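Local coordinates for protein beta-galactosidase/beta-glucuronidase (Faecalibacterium prausnitzii L2-6, PDB 6MVF) that binds flavin mononucleotide and probably hydrolyses beta-glucuronides as a glycoside hydrolase of family 2, at residues S485-E490 with A511-Y516; G491-H496 with Y505-Q510; R564-Y569 with H582-R587. All blocks are in the same frame, centred on the assembly; numbering follows the deposited sequence.

How the interactions relate
From the N terminus, strand 482-487 of the TIM barrel domain runs out into residues 485-490, which interaction 1 joins to helix 507-522 at 511-516, closing a loop of 20 residues. Interaction 2 falls within that loop: its segments 491-496 and 505-510 fill both ends and close a shorter loop of eight residues at the start of the same helix. A probable hydrogen bond from Gln510 NE2 to Cys489 O connects the two. Interaction 3 follows in series, closing a loop of 12 residues that takes in the rest of helix 566-575 and the first residue of strand 581-583. Glu507 of interaction 2 ties it in, with OE1 reaching Arg587 NH2 in a salt bridge and the backbone N of Asp566.

Interaction 1. Residues S485-E490 with A511-Y516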
loop_
_atom_site.group_PDB
_atom_site.type_symbol
_atom_site.label_atom_id
_atom_site.label_comp_id
_atom_site.label_asym_id
_atom_site.label_seq_id
_atom_site.Cartn_x
_atom_site.Cartn_y
_atom_site.Cartn_z
ATOM N N SER A 485 -39.198 -6.720 -13.889
ATOM C CA SER A 485 -37.845 -6.333 -14.279
ATOM C C SER A 485 -37.608 -4.830 -14.232
ATOM O O SER A 485 -36.448 -4.411 -14.209
ATOM C CB SER A 485 -37.531 -6.858 -15.683
ATOM O OG SER A 485 -38.632 -6.664 -16.561
ATOM N N GLU A 486 -38.664 -4.016 -14.285
ATOM C CA GLU A 486 -38.583 -2.579 -14.042
ATOM C C GLU A 486 -39.871 -2.134 -13.388
ATOM O O GLU A 486 -40.963 -2.550 -13.793
ATOM C CB GLU A 486 -38.398 -1.708 -15.300
ATOM C CG GLU A 486 -37.267 -2.070 -16.215
ATOM C CD GLU A 486 -37.114 -1.086 -17.366
ATOM O OE1 GLU A 486 -37.818 -0.042 -17.369
ATOM O OE2 GLU A 486 -36.280 -1.360 -18.269
ATOM N N TYR A 487 -39.715 -1.296 -12.373
ATOM C CA TYR A 487 -40.757 -0.470 -11.796
ATOM C C TYR A 487 -40.038 0.691 -11.127
ATOM O O TYR A 487 -38.872 0.567 -10.747
ATOM C CB TYR A 487 -41.618 -1.248 -10.796
ATOM C CG TYR A 487 -40.921 -1.627 -9.510
ATOM C CD1 TYR A 487 -40.144 -2.788 -9.420
ATOM C CD2 TYR A 487 -41.035 -0.825 -8.383
ATOM C CE1 TYR A 487 -39.506 -3.131 -8.225
ATOM C CE2 TYR A 487 -40.410 -1.156 -7.194
ATOM C CZ TYR A 487 -39.652 -2.306 -7.116
ATOM O OH TYR A 487 -39.058 -2.619 -5.915
ATOM N N GLY A 488 -40.709 1.822 -11.003
ATOM C CA GLY A 488 -40.051 2.959 -10.403
ATOM C C GLY A 488 -40.792 4.247 -10.701
ATOM O O GLY A 488 -41.884 4.247 -11.247
ATOM N N CYS A 489 -40.142 5.344 -10.354
ATOM C CA CYS A 489 -40.827 6.619 -10.288
ATOM C C CYS A 489 -39.760 7.690 -10.169
ATOM O O CYS A 489 -38.715 7.453 -9.559
ATOM C CB CYS A 489 -41.771 6.606 -9.089
ATOM S SG CYS A 489 -42.544 8.099 -8.698
ATOM N N GLU A 490 -39.983 8.833 -10.799
ATOM C CA GLU A 490 -38.981 9.882 -10.744
ATOM C C GLU A 490 -39.015 10.560 -9.393
ATOM O O GLU A 490 -40.060 10.660 -8.751
ATOM C CB GLU A 490 -39.196 10.921 -11.839
ATOM C CG GLU A 490 -39.175 10.316 -13.238
ATOM C CD GLU A 490 -37.841 10.482 -13.908
ATOM O OE1 GLU A 490 -37.057 11.312 -13.380
ATOM O OE2 GLU A 490 -37.594 9.792 -14.941
ATOM N N ALA A 511 -40.965 8.289 -2.746
ATOM C CA ALA A 511 -40.898 7.455 -1.543
ATOM C C ALA A 511 -42.217 6.733 -1.292
ATOM O O ALA A 511 -42.212 5.569 -0.880
ATOM C CB ALA A 511 -40.501 8.289 -0.321
ATOM N N LEU A 512 -43.352 7.402 -1.541
ATOM C CA LEU A 512 -44.659 6.757 -1.411
ATOM C C LEU A 512 -44.811 5.615 -2.404
ATOM O O LEU A 512 -45.349 4.559 -2.067
ATOM C CB LEU A 512 -45.788 7.776 -1.620
ATOM C CG LEU A 512 -46.076 8.801 -0.527
ATOM C CD1 LEU A 512 -47.094 9.823 -1.025
ATOM C CD2 LEU A 512 -46.575 8.129 0.744
ATOM N N TYR A 513 -44.375 5.827 -3.643
ATOM C CA TYR A 513 -44.419 4.775 -4.648
ATOM C C TYR A 513 -43.652 3.535 -4.180
ATOM O O TYR A 513 -44.159 2.406 -4.260
ATOM C CB TYR A 513 -43.856 5.323 -5.968
ATOM C CG TYR A 513 -43.685 4.288 -7.049
ATOM C CD1 TYR A 513 -42.540 3.509 -7.106
ATOM C CD2 TYR A 513 -44.681 4.076 -8.006
ATOM C CE1 TYR A 513 -42.387 2.544 -8.081
ATOM C CE2 TYR A 513 -44.539 3.119 -8.995
ATOM C CZ TYR A 513 -43.385 2.356 -9.025
ATOM O OH TYR A 513 -43.209 1.410 -9.994
ATOM N N HIS A 514 -42.428 3.732 -3.663
ATOM C CA HIS A 514 -41.602 2.595 -3.266
ATOM C C HIS A 514 -41.978 2.040 -1.900
ATOM O O HIS A 514 -41.749 0.853 -1.644
ATOM C CB HIS A 514 -40.132 2.980 -3.306
ATOM C CG HIS A 514 -39.580 3.063 -4.691
ATOM N ND1 HIS A 514 -39.543 1.978 -5.541
ATOM C CD2 HIS A 514 -39.060 4.102 -5.384
ATOM C CE1 HIS A 514 -39.003 2.340 -6.691
ATOM N NE2 HIS A 514 -38.702 3.626 -6.622
ATOM N N GLU A 515 -42.560 2.856 -1.018
ATOM C CA GLU A 515 -43.186 2.306 0.183
ATOM C C GLU A 515 -44.188 1.215 -0.179
ATOM O O GLU A 515 -44.192 0.130 0.421
ATOM C CB GLU A 515 -43.865 3.415 0.992
ATOM C CG GLU A 515 -42.893 4.257 1.821
ATOM C CD GLU A 515 -43.527 5.529 2.402
ATOM O OE1 GLU A 515 -44.769 5.599 2.572
ATOM O OE2 GLU A 515 -42.764 6.471 2.689
ATOM N N TYR A 516 -45.037 1.476 -1.180
ATOM C CA TYR A 516 -46.032 0.481 -1.572
ATOM C C TYR A 516 -45.369 -0.736 -2.214
ATOM O O TYR A 516 -45.707 -1.876 -1.884
ATOM C CB TYR A 516 -47.073 1.109 -2.508
ATOM C CG TYR A 516 -48.108 0.138 -3.062
ATOM C CD1 TYR A 516 -47.792 -0.724 -4.112
ATOM C CD2 TYR A 516 -49.406 0.093 -2.546
ATOM C CE1 TYR A 516 -48.723 -1.614 -4.630
ATOM C CE2 TYR A 516 -50.361 -0.783 -3.068
ATOM C CZ TYR A 516 -50.002 -1.641 -4.110
ATOM O OH TYR A 516 -50.905 -2.531 -4.644
HETATM O O HOH W 1 -37.684 4.681 -9.063
#
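Cys489 N and His514 NE2 are joined through one bridging water, water 1, which accepts from Cys489 N at 2.9 Å and lies 2.8 Å from His514 NE2. The water sits at the edge of the imidazole, near its plane. At another point of the same edge comes Tyr487 CE2, 3.6 Å from His514 ND1. The Tyr487 and His514 rings meet obliquely, their planes at 59°. Their polar ends share a partner beyond the two segments: Tyr571 OH is hydrogen-bonded to both His514 ND1 and Tyr487 OH.

Tyr513 is the second link. With its CG anti to the backbone N (chi1 173°), the ring reaches from the helix across the strand end, and its hydroxyl accepts a hydrogen bond from Gly488 N over 2.7 Å. The bond is weak, because the N-H...O angle is only 119°. That hydroxyl also lies at the edge of the Tyr487 ring, where Tyr487 CD2 packs 3.6 Å from Tyr513 CE1. Over one face of the Tyr513 ring stands Cys489 CB, 3.9 Å from the centroid, a CH-pi contact; Cys489 SG adds an oblique sulfur-aromatic contact. Replacing Tyr513 with an alanine would probably leave Gly488 N without this acceptor and open a gap beneath Cys489 CB and beside the Tyr487 ring.

All five touching residues are buried, and within this buried contact two successive backbone N-H groups each have a polar partner: Gly488 N has Tyr513 OH, weakly, and Cys489 N has water 1. With Tyr571 at one nitrogen and water 1 at the other, the rotation of the His514 ring is likely to be fixed.

Interaction 2. Residues G491-H496 with Y505-Q510; sequences GIINWH and YSEEYQ
The imidazole of His496 meets two carboxylates at its edge, Glu508 at ND1 and Glu507 at CE1, while Tyr661 packs edge-to-face against it. His496 ND1 donates to Glu508 OE2 at 2.9 Å with an N-H...O angle of 145°. The oxygen uses its syn lone pair, and the two planes are turned 64° apart. A weaker bond runs from the same ND1 to Glu508 OE1 at 3.1 Å. The bend in the Glu508 chain (chi2 71°) turns the carboxylate back toward the N-terminal end of the helix, where His496 lies. On the far side of the ring, NE2 donates weakly to Ile493 O, so the imidazole is held at both nitrogens.

Around the Trp495 indole, Tyr505 O lies at the edge and Asn494 ND2 over one face. Trp495 CD1 packs 3.6 Å from Tyr505 CB, and the indole N-H goes to Gly546 O. Ile492 CD1 approaches Tyr505 CD2 to 3.7 Å, the two side chains lying alongside and pointing the same way. Ile493 CG2 rests against the carboxylate carbon of the extended Glu507, whose OE1 is in a salt bridge with Arg587.

Main chains meet as well. Ile492 N donates to Tyr505 O at 2.9 Å, and Glu507 N weakly to Trp495 O at 3.3 Å. Asn264 of the second subunit reaches Gly491 O and Ile493 N, which brings this loop into the subunit interface.

Residues 492 to 495 form a type I beta turn, and Ser506 is the N-cap of helix 507-522, its OG accepting from Tyr509 N at 3.0 Å. Both belong to the long loop that leads from barrel strand 482-487 to helix 507-522, a beta-alpha connection of the TIM barrel.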
loop_
_atom_site.group_PDB
_atom_site.type_symbol
_atom_site.label_atom_id
_atom_site.label_comp_id
_atom_site.label_asym_id
_atom_site.label_seq_id
_atom_site.Cartn_x
_atom_site.Cartn_y
_atom_site.Cartn_z
ATOM N N GLY A 491 -37.841 10.997 -8.959
ATOM C CA GLY A 491 -37.642 11.773 -7.758
ATOM C C GLY A 491 -36.517 12.764 -7.998
ATOM O O GLY A 491 -35.373 12.384 -8.282
ATOM N N ILE A 492 -36.844 14.047 -7.921
ATOM C CA ILE A 492 -35.883 15.121 -8.112
ATOM C C ILE A 492 -35.819 15.862 -6.783
ATOM O O ILE A 492 -36.830 16.405 -6.329
ATOM C CB ILE A 492 -36.290 16.010 -9.295
ATOM C CG1 ILE A 492 -36.320 15.119 -10.552
ATOM C CG2 ILE A 492 -35.344 17.176 -9.461
ATOM C CD1 ILE A 492 -36.591 15.817 -11.854
ATOM N N ILE A 493 -34.661 15.821 -6.113
ATOM C CA ILE A 493 -34.680 16.030 -4.661
ATOM C C ILE A 493 -34.687 17.504 -4.249
ATOM O O ILE A 493 -34.668 17.812 -3.054
ATOM C CB ILE A 493 -33.528 15.286 -3.945
ATOM C CG1 ILE A 493 -32.157 15.609 -4.540
ATOM C CG2 ILE A 493 -33.757 13.803 -3.959
ATOM C CD1 ILE A 493 -31.030 14.812 -3.921
ATOM N N ASN A 494 -34.760 18.428 -5.201
ATOM C CA ASN A 494 -35.074 19.801 -4.815
ATOM C C ASN A 494 -36.579 20.105 -4.768
ATOM O O ASN A 494 -36.953 21.120 -4.161
ATOM C CB ASN A 494 -34.365 20.800 -5.741
ATOM C CG ASN A 494 -34.838 20.712 -7.173
ATOM O OD1 ASN A 494 -34.437 19.815 -7.903
ATOM N ND2 ASN A 494 -35.694 21.651 -7.585
ATOM N N TRP A 495 -37.453 19.258 -5.365
ATOM C CA TRP A 495 -38.909 19.428 -5.264
ATOM C C TRP A 495 -39.452 18.694 -4.041
ATOM O O TRP A 495 -39.096 17.535 -3.798
ATOM C CB TRP A 495 -39.637 18.917 -6.513
ATOM C CG TRP A 495 -39.068 19.356 -7.817
ATOM C CD1 TRP A 495 -38.726 18.553 -8.865
ATOM C CD2 TRP A 495 -38.767 20.702 -8.229
ATOM N NE1 TRP A 495 -38.221 19.314 -9.903
ATOM C CE2 TRP A 495 -38.235 20.632 -9.535
ATOM C CE3 TRP A 495 -38.893 21.954 -7.618
ATOM C CZ2 TRP A 495 -37.832 21.756 -10.235
ATOM C CZ3 TRP A 495 -38.486 23.070 -8.309
ATOM C CH2 TRP A 495 -37.965 22.971 -9.603
ATOM N N HIS A 496 -40.331 19.362 -3.287
ATOM C CA HIS A 496 -40.928 18.793 -2.079
ATOM C C HIS A 496 -42.362 19.270 -1.900
ATOM O O HIS A 496 -42.637 20.473 -1.978
ATOM C CB HIS A 496 -40.108 19.149 -0.842
ATOM C CG HIS A 496 -38.711 18.641 -0.913
ATOM N ND1 HIS A 496 -38.403 17.308 -0.759
ATOM C CD2 HIS A 496 -37.548 19.271 -1.190
ATOM C CE1 HIS A 496 -37.104 17.141 -0.912
ATOM N NE2 HIS A 496 -36.562 18.317 -1.178
ATOM N N TYR A 505 -42.884 15.373 -9.296
ATOM C CA TYR A 505 -41.458 15.045 -9.327
ATOM C C TYR A 505 -40.794 15.096 -7.950
ATOM O O TYR A 505 -39.551 15.114 -7.851
ATOM C CB TYR A 505 -40.703 15.956 -10.308
ATOM C CG TYR A 505 -40.968 15.576 -11.729
ATOM C CD1 TYR A 505 -42.142 15.986 -12.370
ATOM C CD2 TYR A 505 -40.076 14.760 -12.425
ATOM C CE1 TYR A 505 -42.411 15.613 -13.676
ATOM C CE2 TYR A 505 -40.335 14.370 -13.729
ATOM C CZ TYR A 505 -41.504 14.805 -14.355
ATOM O OH TYR A 505 -41.759 14.429 -15.653
ATOM N N SER A 506 -41.593 15.111 -6.885
ATOM C CA SER A 506 -41.070 15.345 -5.547
ATOM C C SER A 506 -40.480 14.073 -4.968
ATOM O O SER A 506 -40.957 12.965 -5.238
ATOM C CB SER A 506 -42.159 15.848 -4.600
ATOM O OG SER A 506 -43.001 14.773 -4.213
ATOM N N GLU A 507 -39.443 14.262 -4.145
ATOM C CA GLU A 507 -38.824 13.163 -3.414
ATOM C C GLU A 507 -39.855 12.415 -2.581
ATOM O O GLU A 507 -39.759 11.200 -2.402
ATOM C CB GLU A 507 -37.694 13.710 -2.525
ATOM C CG GLU A 507 -36.825 12.649 -1.882
ATOM C CD GLU A 507 -35.625 13.185 -1.071
ATOM O OE1 GLU A 507 -34.807 12.328 -0.663
ATOM O OE2 GLU A 507 -35.494 14.424 -0.840
ATOM N N GLU A 508 -40.855 13.128 -2.066
ATOM C CA GLU A 508 -41.866 12.490 -1.241
ATOM C C GLU A 508 -42.715 11.526 -2.058
ATOM O O GLU A 508 -43.100 10.464 -1.567
ATOM C CB GLU A 508 -42.746 13.557 -0.575
ATOM C CG GLU A 508 -42.087 14.336 0.572
ATOM C CD GLU A 508 -40.988 15.313 0.106
ATOM O OE1 GLU A 508 -41.101 15.823 -1.032
ATOM O OE2 GLU A 508 -40.009 15.563 0.872
ATOM N N TYR A 509 -43.022 11.866 -3.310
ATOM C CA TYR A 509 -43.920 10.993 -4.056
ATOM C C TYR A 509 -43.207 9.726 -4.484
ATOM O O TYR A 509 -43.806 8.647 -4.506
ATOM C CB TYR A 509 -44.518 11.708 -5.278
ATOM C CG TYR A 509 -45.488 10.816 -6.019
ATOM C CD1 TYR A 509 -46.798 10.645 -5.569
ATOM C CD2 TYR A 509 -45.080 10.095 -7.134
ATOM C CE1 TYR A 509 -47.674 9.793 -6.230
ATOM C CE2 TYR A 509 -45.940 9.240 -7.794
ATOM C CZ TYR A 509 -47.237 9.092 -7.345
ATOM O OH TYR A 509 -48.086 8.248 -8.029
ATOM N N GLN A 510 -41.929 9.843 -4.824
ATOM C CA GLN A 510 -41.163 8.657 -5.156
ATOM C C GLN A 510 -41.035 7.732 -3.958
ATOM O O GLN A 510 -41.034 6.508 -4.124
ATOM C CB GLN A 510 -39.802 9.061 -5.683
ATOM C CG GLN A 510 -39.015 7.936 -6.316
ATOM C CD GLN A 510 -37.498 8.216 -6.282
ATOM O OE1 GLN A 510 -36.997 8.807 -5.329
ATOM N NE2 GLN A 510 -36.779 7.811 -7.332
#

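Interaction 3. Residues R564-Y569 with H582-R587; sequences RKDSFY and HIAGRR
Tyr569 lies flat on His582, and the overlap can be followed outward from its CB. That carbon makes a CH-pi contact over the imidazole face, 3.9 Å from the ring centroid. Next, Tyr569 CG sits 3.4 Å from His582 CG. On one branch CD1 and CE1 run above His582 CD2; on the other, CD2 and CE2 lie above NE2. At the far end CZ is still 3.5 Å from His582 CD2. The result is an offset stack, with centroids 3.5 Å apart and planes inclined by only 8°. Phe568 CD1 stands over the opposite face of the phenol ring, leaving it sandwiched.

The edge of the same imidazole meets Asp566 OD1 at CE1. This carboxylate divides its work: OD2 accepts from Gly585 N at 2.6 Å with an N-H...O angle of 149°, met on its syn side but well out of the carboxylate plane, while OD1 forms a salt bridge with Arg587 NH2 at 3.6 Å. Water 2 donates to OD1 and to Ile583 O and accepts from Arg586 N; water 3 links OD2 to Arg587 N. Buried as it is, the carboxylate therefore has partners at both oxygens, consistent with a charged state.

The chain of Arg587 is bent at its third torsion, about CG-CD (chi3 -74°), which brings NH2 within 3.4 Å of Arg564 O for a weak hydrogen bond. The stronger partner of that nitrogen is Glu507 of helix 507-522.

In the fold, the start of helix 566-575 is docked on the end of strand 581-583 and the turn that follows. Strand 596-602 pairs beside that strand and sets Tyr601 against Tyr569, while helix 314-327 packs on Phe568 through Leu327. Arg586 forms a salt bridge with Glu223 of the second subunit, so the joint between barrel and C-terminal strands also borders the interface.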
loop_
_atom_site.group_PDB
_atom_site.type_symbol
_atom_site.label_atom_id
_atom_site.label_comp_id
_atom_site.label_asym_id
_atom_site.label_seq_id
_atom_site.Cartn_x
_atom_site.Cartn_y
_atom_site.Cartn_z
ATOM N N ARG A 564 -28.089 9.539 -1.309
ATOM C CA ARG A 564 -29.132 8.537 -1.210
ATOM C C ARG A 564 -30.474 9.229 -1.022
ATOM O O ARG A 564 -30.672 9.974 -0.048
ATOM C CB ARG A 564 -28.835 7.609 -0.044
ATOM C CG ARG A 564 -27.572 6.787 -0.229
ATOM C CD ARG A 564 -26.957 6.420 1.114
ATOM N NE ARG A 564 -25.817 5.526 0.959
ATOM C CZ ARG A 564 -24.629 5.914 0.496
ATOM N NH1 ARG A 564 -24.430 7.188 0.150
ATOM N NH2 ARG A 564 -23.644 5.023 0.363
ATOM N N LYS A 565 -31.397 8.989 -1.953
ATOM C CA LYS A 565 -32.712 9.575 -1.810
ATOM C C LYS A 565 -33.478 8.852 -0.707
ATOM O O LYS A 565 -33.058 7.810 -0.199
ATOM C CB LYS A 565 -33.457 9.522 -3.137
ATOM C CG LYS A 565 -32.722 10.203 -4.265
ATOM C CD LYS A 565 -33.488 10.049 -5.544
ATOM C CE LYS A 565 -32.636 10.441 -6.709
ATOM N NZ LYS A 565 -33.351 10.085 -7.965
ATOM N N ASP A 566 -34.618 9.421 -0.317
ATOM C CA ASP A 566 -35.385 8.801 0.760
ATOM C C ASP A 566 -35.902 7.423 0.347
ATOM O O ASP A 566 -36.087 6.549 1.201
ATOM C CB ASP A 566 -36.528 9.731 1.196
ATOM C CG ASP A 566 -36.041 10.922 2.076
ATOM O OD1 ASP A 566 -34.867 10.948 2.555
ATOM O OD2 ASP A 566 -36.862 11.846 2.288
ATOM N N SER A 567 -36.104 7.205 -0.958
ATOM C CA SER A 567 -36.510 5.893 -1.459
ATOM C C SER A 567 -35.477 4.831 -1.150
ATOM O O SER A 567 -35.830 3.658 -0.984
ATOM C CB SER A 567 -36.727 5.936 -2.974
ATOM O OG SER A 567 -37.931 6.590 -3.292
ATOM N N PHE A 568 -34.196 5.214 -1.143
ATOM C CA PHE A 568 -33.132 4.281 -0.810
ATOM C C PHE A 568 -33.357 3.663 0.568
ATOM O O PHE A 568 -33.240 2.446 0.738
ATOM C CB PHE A 568 -31.801 5.017 -0.893
ATOM C CG PHE A 568 -30.636 4.268 -0.322
ATOM C CD1 PHE A 568 -30.376 4.293 1.055
ATOM C CD2 PHE A 568 -29.768 3.575 -1.165
ATOM C CE1 PHE A 568 -29.301 3.607 1.568
ATOM C CE2 PHE A 568 -28.677 2.900 -0.657
ATOM C CZ PHE A 568 -28.440 2.908 0.705
ATOM N N TYR A 569 -33.714 4.487 1.559
ATOM C CA TYR A 569 -33.854 4.021 2.934
ATOM C C TYR A 569 -35.134 3.235 3.165
ATOM O O TYR A 569 -35.196 2.455 4.121
ATOM C CB TYR A 569 -33.775 5.212 3.901
ATOM C CG TYR A 569 -32.412 5.876 3.889
ATOM C CD1 TYR A 569 -31.356 5.364 4.653
ATOM C CD2 TYR A 569 -32.164 6.987 3.091
ATOM C CE1 TYR A 569 -30.096 5.962 4.637
ATOM C CE2 TYR A 569 -30.898 7.592 3.057
ATOM C CZ TYR A 569 -29.878 7.072 3.829
ATOM O OH TYR A 569 -28.644 7.654 3.793
ATOM N N HIS A 582 -33.896 5.987 9.913
ATOM C CA HIS A 582 -33.738 7.098 8.976
ATOM C C HIS A 582 -34.974 7.977 8.997
ATOM O O HIS A 582 -36.089 7.493 8.755
ATOM C CB HIS A 582 -33.490 6.603 7.554
ATOM C CG HIS A 582 -33.256 7.706 6.570
ATOM N ND1 HIS A 582 -34.273 8.268 5.823
ATOM C CD2 HIS A 582 -32.123 8.352 6.211
ATOM C CE1 HIS A 582 -33.775 9.208 5.044
ATOM N NE2 HIS A 582 -32.471 9.275 5.256
ATOM N N ILE A 583 -34.768 9.262 9.279
ATOM C CA ILE A 583 -35.822 10.262 9.184
ATOM C C ILE A 583 -35.853 10.807 7.760
ATOM O O ILE A 583 -34.869 11.385 7.277
ATOM C CB ILE A 583 -35.630 11.393 10.204
ATOM C CG1 ILE A 583 -35.569 10.829 11.633
ATOM C CG2 ILE A 583 -36.792 12.375 10.072
ATOM C CD1 ILE A 583 -35.041 11.798 12.661
ATOM N N ALA A 584 -36.986 10.608 7.089
ATOM C CA ALA A 584 -37.201 11.077 5.733
ATOM C C ALA A 584 -37.457 12.582 5.711
ATOM O O ALA A 584 -37.839 13.192 6.717
ATOM C CB ALA A 584 -38.379 10.342 5.103
ATOM N N GLY A 585 -37.222 13.182 4.544
ATOM C CA GLY A 585 -37.601 14.557 4.298
ATOM C C GLY A 585 -36.627 15.621 4.751
ATOM O O GLY A 585 -37.038 16.782 4.882
ATOM N N ARG A 586 -35.346 15.280 4.966
ATOM C CA ARG A 586 -34.383 16.284 5.416
ATOM C C ARG A 586 -34.245 17.439 4.411
ATOM O O ARG A 586 -33.981 18.581 4.815
ATOM C CB ARG A 586 -33.018 15.636 5.677
ATOM C CG ARG A 586 -32.301 15.346 4.389
ATOM C CD ARG A 586 -30.949 14.729 4.535
ATOM N NE ARG A 586 -30.941 13.447 5.217
ATOM C CZ ARG A 586 -29.845 12.704 5.322
ATOM N NH1 ARG A 586 -28.712 13.137 4.776
ATOM N NH2 ARG A 586 -29.868 11.550 5.975
ATOM N N ARG A 587 -34.423 17.167 3.107
ATOM C CA ARG A 587 -34.383 18.212 2.092
ATOM C C ARG A 587 -35.690 18.995 2.011
ATOM O O ARG A 587 -35.710 20.083 1.424
ATOM C CB ARG A 587 -34.012 17.618 0.728
ATOM C CG ARG A 587 -32.547 17.197 0.662
ATOM C CD ARG A 587 -32.209 16.263 -0.498
ATOM N NE ARG A 587 -32.690 14.906 -0.285
ATOM C CZ ARG A 587 -32.031 13.945 0.357
ATOM N NH1 ARG A 587 -30.819 14.163 0.871
ATOM N NH2 ARG A 587 -32.596 12.756 0.490
HETATM O O HOH W 2 -33.999 12.716 4.865
HETATM O O HOH W 3 -35.606 14.752 1.776
#